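Alpha,alpha-trehalose-phosphate synthase (UDP-forming) (Burkholderia xenovorans, PDB 5V0T) belongs to glycosyltransferase family 20 and has the GT-B architecture of two Rossmann-like domains, holding UDP and G6P in the model. Local coordinates at residues A[183-197]-A[227-239]. Residues are numbered along the deposited sequence; the frame is centred on the assembly and turned at random. Where two conformers were deposited one is given.
Sequences VEALCSFDLLGFQTA and AFGRTLRAAAYPI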
loop_
_atom_site.group_PDB
_atom_site.type_symbol
_atom_site.label_atom_id
_atom_site.label_comp_id
_atom_site.label_asym_id
_atom_site.label_seq_id
_atom_site.Cartn_x
_atom_site.Cartn_y
_atom_site.Cartn_z
ATOM N N VAL A 183 -20.832 0.846 4.117
ATOM C CA VAL A 183 -21.094 0.378 2.759
ATOM C C VAL A 183 -22.153 1.241 2.088
ATOM O O VAL A 183 -22.076 1.517 0.887
ATOM C CB VAL A 183 -21.482 -1.112 2.755
ATOM C CG1 VAL A 183 -21.851 -1.553 1.340
ATOM C CG2 VAL A 183 -20.320 -1.967 3.291
ATOM N N GLU A 184 -23.158 1.688 2.840
ATOM C CA GLU A 184 -24.132 2.594 2.242
ATOM C C GLU A 184 -23.461 3.876 1.764
ATOM O O GLU A 184 -23.737 4.358 0.658
ATOM C CB GLU A 184 -25.253 2.903 3.237
ATOM C CG GLU A 184 -26.260 3.892 2.681
ATOM C CD GLU A 184 -27.468 4.078 3.583
ATOM O OE1 GLU A 184 -28.516 4.522 3.074
ATOM O OE2 GLU A 184 -27.364 3.783 4.790
ATOM N N ALA A 185 -22.547 4.423 2.570
ATOM C CA ALA A 185 -21.802 5.610 2.160
ATOM C C ALA A 185 -21.001 5.355 0.883
ATOM O O ALA A 185 -20.930 6.223 0.003
ATOM C CB ALA A 185 -20.875 6.064 3.292
ATOM N N LEU A 186 -20.410 4.161 0.753
ATOM C CA LEU A 186 -19.704 3.818 -0.479
ATOM C C LEU A 186 -20.613 3.901 -1.694
ATOM O O LEU A 186 -20.154 4.257 -2.788
ATOM C CB LEU A 186 -19.105 2.412 -0.387
ATOM C CG LEU A 186 -17.817 2.188 0.395
ATOM C CD1 LEU A 186 -17.500 0.694 0.399
ATOM C CD2 LEU A 186 -16.663 2.976 -0.228
ATOM N N CYS A 187 -21.895 3.586 -1.527
ATOM C CA CYS A 187 -22.812 3.606 -2.652
ATOM C C CYS A 187 -23.232 5.012 -3.068
ATOM O O CYS A 187 -23.970 5.137 -4.041
ATOM C CB CYS A 187 -24.044 2.741 -2.335
ATOM S SG CYS A 187 -23.617 0.973 -2.130
ATOM N N SER A 188 -22.761 6.070 -2.399
ATOM C CA SER A 188 -22.948 7.414 -2.943
ATOM C C SER A 188 -21.925 7.770 -4.011
ATOM O O SER A 188 -22.085 8.792 -4.676
ATOM C CB SER A 188 -22.880 8.482 -1.848
ATOM O OG SER A 188 -24.058 8.483 -1.062
ATOM N N PHE A 189 -20.865 6.990 -4.165
ATOM C CA PHE A 189 -19.920 7.246 -5.239
ATOM C C PHE A 189 -20.529 6.844 -6.578
ATOM O O PHE A 189 -21.411 5.986 -6.649
ATOM C CB PHE A 189 -18.618 6.482 -4.980
ATOM C CG PHE A 189 -17.740 7.114 -3.911
ATOM C CD1 PHE A 189 -16.907 8.180 -4.233
ATOM C CD2 PHE A 189 -17.741 6.642 -2.612
ATOM C CE1 PHE A 189 -16.097 8.769 -3.278
ATOM C CE2 PHE A 189 -16.937 7.231 -1.645
ATOM C CZ PHE A 189 -16.101 8.306 -1.993
ATOM N N ASP A 190 -20.083 7.507 -7.651
ATOM C CA ASP A 190 -20.493 7.069 -8.986
ATOM C C ASP A 190 -19.793 5.782 -9.395
ATOM O O ASP A 190 -20.388 4.944 -10.082
ATOM C CB ASP A 190 -20.209 8.174 -10.003
ATOM C CG ASP A 190 -21.046 9.400 -9.755
ATOM O OD1 ASP A 190 -22.277 9.244 -9.654
ATOM O OD2 ASP A 190 -20.487 10.498 -9.616
ATOM N N LEU A 191 -18.546 5.601 -8.971
ATOM C CA LEU A 191 -17.728 4.461 -9.363
ATOM C C LEU A 191 -16.850 4.063 -8.186
ATOM O O LEU A 191 -16.213 4.923 -7.574
ATOM C CB LEU A 191 -16.851 4.799 -10.575
ATOM C CG LEU A 191 -15.809 3.748 -10.959
ATOM C CD1 LEU A 191 -16.506 2.472 -11.409
ATOM C CD2 LEU A 191 -14.861 4.281 -12.062
ATOM N N LEU A 192 -16.813 2.768 -7.875
ATOM C CA LEU A 192 -15.931 2.219 -6.853
ATOM C C LEU A 192 -14.847 1.394 -7.529
ATOM O O LEU A 192 -15.145 0.577 -8.403
ATOM C CB LEU A 192 -16.699 1.336 -5.857
ATOM C CG LEU A 192 -17.791 2.016 -5.036
ATOM C CD1 LEU A 192 -18.431 1.005 -4.092
ATOM C CD2 LEU A 192 -17.179 3.169 -4.240
ATOM N N GLY A 193 -13.602 1.616 -7.123
ATOM C CA GLY A 193 -12.471 0.873 -7.634
ATOM C C GLY A 193 -11.779 0.145 -6.503
ATOM O O GLY A 193 -11.534 0.725 -5.437
ATOM N N PHE A 194 -11.502 -1.137 -6.706
ATOM C CA PHE A 194 -10.758 -1.944 -5.755
ATOM C C PHE A 194 -9.471 -2.417 -6.431
ATOM O O PHE A 194 -9.303 -2.298 -7.649
ATOM C CB PHE A 194 -11.609 -3.127 -5.253
ATOM C CG PHE A 194 -12.941 -2.708 -4.662
ATOM C CD1 PHE A 194 -13.021 -2.238 -3.364
ATOM C CD2 PHE A 194 -14.106 -2.759 -5.425
ATOM C CE1 PHE A 194 -14.236 -1.829 -2.833
ATOM C CE2 PHE A 194 -15.325 -2.367 -4.895
ATOM C CZ PHE A 194 -15.389 -1.899 -3.600
ATOM N N GLN A 195 -8.535 -2.943 -5.632
ATOM C CA GLN A 195 -7.241 -3.335 -6.195
ATOM C C GLN A 195 -7.368 -4.570 -7.086
ATOM O O GLN A 195 -6.821 -4.600 -8.194
ATOM C CB GLN A 195 -6.227 -3.597 -5.066
ATOM C CG GLN A 195 -5.817 -2.351 -4.291
ATOM C CD GLN A 195 -4.667 -1.606 -4.960
ATOM O OE1 GLN A 195 -4.458 -1.717 -6.174
ATOM N NE2 GLN A 195 -3.902 -0.862 -4.162
ATOM N N THR A 196 -8.067 -5.611 -6.616
ATOM C CA THR A 196 -8.029 -6.918 -7.266
ATOM C C THR A 196 -9.426 -7.526 -7.369
ATOM O O THR A 196 -10.377 -7.080 -6.721
ATOM C CB THR A 196 -7.125 -7.903 -6.511
ATOM O OG1 THR A 196 -7.709 -8.196 -5.230
ATOM C CG2 THR A 196 -5.696 -7.332 -6.339
ATOM N N ALA A 197 -9.534 -8.571 -8.191
ATOM C CA ALA A 197 -10.812 -9.267 -8.342
ATOM C C ALA A 197 -11.354 -9.820 -7.022
ATOM O O ALA A 197 -12.572 -9.718 -6.798
ATOM C CB ALA A 197 -10.680 -10.371 -9.403
ATOM N N ALA A 227 -28.125 -1.015 -4.535
ATOM C CA ALA A 227 -28.195 -1.225 -3.095
ATOM C C ALA A 227 -28.538 0.091 -2.416
ATOM O O ALA A 227 -28.156 1.164 -2.892
ATOM C CB ALA A 227 -26.879 -1.785 -2.536
ATOM N N PHE A 228 -29.271 -0.011 -1.306
ATOM C CA PHE A 228 -29.653 1.151 -0.500
ATOM C C PHE A 228 -30.386 2.195 -1.335
ATOM O O PHE A 228 -30.235 3.400 -1.120
ATOM C CB PHE A 228 -28.434 1.788 0.172
ATOM C CG PHE A 228 -27.634 0.845 1.015
ATOM C CD1 PHE A 228 -28.064 0.496 2.290
ATOM C CD2 PHE A 228 -26.438 0.320 0.544
ATOM C CE1 PHE A 228 -27.319 -0.370 3.072
ATOM C CE2 PHE A 228 -25.687 -0.540 1.318
ATOM C CZ PHE A 228 -26.127 -0.887 2.589
ATOM N N GLY A 229 -31.167 1.736 -2.314
ATOM C CA GLY A 229 -31.857 2.640 -3.209
ATOM C C GLY A 229 -30.994 3.314 -4.254
ATOM O O GLY A 229 -31.518 4.086 -5.064
ATOM N N ARG A 230 -29.696 3.055 -4.280
ATOM C CA ARG A 230 -28.796 3.742 -5.189
ATOM C C ARG A 230 -28.324 2.798 -6.290
ATOM O O ARG A 230 -28.386 1.573 -6.162
ATOM C CB ARG A 230 -27.607 4.325 -4.413
ATOM C CG ARG A 230 -28.062 5.179 -3.229
ATOM C CD ARG A 230 -26.981 6.088 -2.691
ATOM N NE ARG A 230 -27.192 7.463 -3.129
ATOM C CZ ARG A 230 -26.735 7.954 -4.277
ATOM N NH1 ARG A 230 -26.036 7.180 -5.097
ATOM N NH2 ARG A 230 -26.976 9.216 -4.601
ATOM N N THR A 231 -27.873 3.394 -7.391
ATOM C CA THR A 231 -27.287 2.673 -8.514
ATOM C C THR A 231 -25.894 3.230 -8.776
ATOM O O THR A 231 -25.719 4.449 -8.860
ATOM C CB THR A 231 -28.144 2.816 -9.781
ATOM O OG1 THR A 231 -29.448 2.275 -9.545
ATOM C CG2 THR A 231 -27.505 2.076 -10.939
ATOM N N LEU A 232 -24.911 2.345 -8.918
ATOM C CA LEU A 232 -23.541 2.781 -9.154
ATOM C C LEU A 232 -22.791 1.661 -9.864
ATOM O O LEU A 232 -23.367 0.632 -10.234
ATOM C CB LEU A 232 -22.853 3.183 -7.843
ATOM C CG LEU A 232 -22.554 2.092 -6.823
ATOM C CD1 LEU A 232 -21.326 2.516 -6.024
ATOM C CD2 LEU A 232 -23.764 1.845 -5.905
ATOM N N ARG A 233 -21.495 1.873 -10.073
ATOM C CA ARG A 233 -20.641 0.942 -10.795
ATOM C C ARG A 233 -19.442 0.573 -9.932
ATOM O O ARG A 233 -19.006 1.361 -9.089
ATOM C CB ARG A 233 -20.149 1.543 -12.124
ATOM C CG ARG A 233 -21.258 2.062 -13.048
ATOM C CD ARG A 233 -22.084 0.933 -13.655
ATOM N NE ARG A 233 -21.345 0.152 -14.647
ATOM C CZ ARG A 233 -21.354 0.390 -15.955
ATOM N NH1 ARG A 233 -22.059 1.399 -16.445
ATOM N NH2 ARG A 233 -20.657 -0.379 -16.779
ATOM N N ALA A 234 -18.893 -0.622 -10.165
ATOM C CA ALA A 234 -17.754 -1.080 -9.377
ATOM C C ALA A 234 -16.881 -2.026 -10.195
ATOM O O ALA A 234 -17.396 -2.868 -10.931
ATOM C CB ALA A 234 -18.233 -1.774 -8.094
ATOM N N ALA A 235 -15.559 -1.891 -10.054
ATOM C CA ALA A 235 -14.629 -2.715 -10.819
ATOM C C ALA A 235 -13.294 -2.780 -10.087
ATOM O O ALA A 235 -13.085 -2.114 -9.070
ATOM C CB ALA A 235 -14.440 -2.180 -12.243
ATOM N N ALA A 236 -12.389 -3.598 -10.623
ATOM C CA ALA A 236 -11.036 -3.742 -10.097
ATOM C C ALA A 236 -10.047 -3.024 -11.009
ATOM O O ALA A 236 -10.137 -3.131 -12.235
ATOM C CB ALA A 236 -10.649 -5.223 -9.964
ATOM N N TYR A 237 -9.114 -2.287 -10.401
ATOM C CA TYR A 237 -8.086 -1.538 -11.130
ATOM C C TYR A 237 -6.788 -1.658 -10.339
ATOM O O TYR A 237 -6.556 -0.897 -9.397
ATOM C CB TYR A 237 -8.462 -0.062 -11.285
ATOM C CG TYR A 237 -9.840 0.217 -11.858
ATOM C CD1 TYR A 237 -10.973 0.212 -11.040
ATOM C CD2 TYR A 237 -10.004 0.520 -13.199
ATOM C CE1 TYR A 237 -12.240 0.483 -11.556
ATOM C CE2 TYR A 237 -11.274 0.792 -13.734
ATOM C CZ TYR A 237 -12.383 0.772 -12.895
ATOM O OH TYR A 237 -13.633 1.043 -13.394
ATOM N N PRO A 238 -5.931 -2.628 -10.666
ATOM C CA PRO A 238 -4.706 -2.833 -9.866
ATOM C C PRO A 238 -3.704 -1.711 -10.102
ATOM O O PRO A 238 -3.316 -1.447 -11.237
ATOM C CB PRO A 238 -4.179 -4.188 -10.366
ATOM C CG PRO A 238 -4.756 -4.335 -11.750
ATOM C CD PRO A 238 -6.095 -3.650 -11.716
ATOM N N ILE A 239 -3.297 -1.035 -9.025
ATOM C CA ILE A 239 -2.359 0.069 -9.176
ATOM C C ILE A 239 -0.995 -0.476 -9.589
ATOM O O ILE A 239 -0.557 -1.542 -9.122
ATOM C CB ILE A 239 -2.275 0.895 -7.883
ATOM C CG1 ILE A 239 -1.625 2.246 -8.165
ATOM C CG2 ILE A 239 -1.495 0.144 -6.794
ATOM C CD1 ILE A 239 -1.721 3.230 -7.009
HETATM O O HOH W 1 -28.578 5.643 0.105
HETATM O O HOH W 2 -24.049 7.004 -10.129
#
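One face of the Phe228 ring is spread against helix 179-186: Glu184 CB stands 3.6 Å above the ring centroid, almost on its normal, a CH-pi contact. Glu184 keeps an extended chain (chi1 177°, CG anti to N), which carries its carboxylate past the ring, the two planes 18° apart, to a water shared with Phe228 O. At the ring's edge sit Val183 CG1 and Cys187 SG. The Arg230 guanidinium takes Ser188 CA over one face, and its NH1 gives Cys187 O a weak hydrogen bond. Tyr237 turns an edge to Gly193 CA, 3.8 Å from Tyr237 CD1, while its hydroxyl meets the Leu191 methyls and bonds to Asp464.

Between these ends, strands 191-194 and 230-236 extend the parallel run from strand 159-162, a worked example of backbone bonds, here from Asp190 to Tyr237, holding a sheet while side chains settle its ends; strand 223-227 then runs antiparallel. Leu232 CD1 and CD2 reach Leu192 CG and Cys187 CB. Gln195 OE1 accepts Ile239 N in its carbonyl plane at 3.2 Å, the N-H...O angle nearly straight at 176°; Gln195 NE2 goes to His164 O.

The chemistry changes along the pair, from an aromatic ring flanked by polar and charged groups to a side-chain amide. Partners at both ends should fix that amide's rotation, probably tying Ile239, whose side chain lies about 7 Å from UDP, to His164 of the G6P pocket.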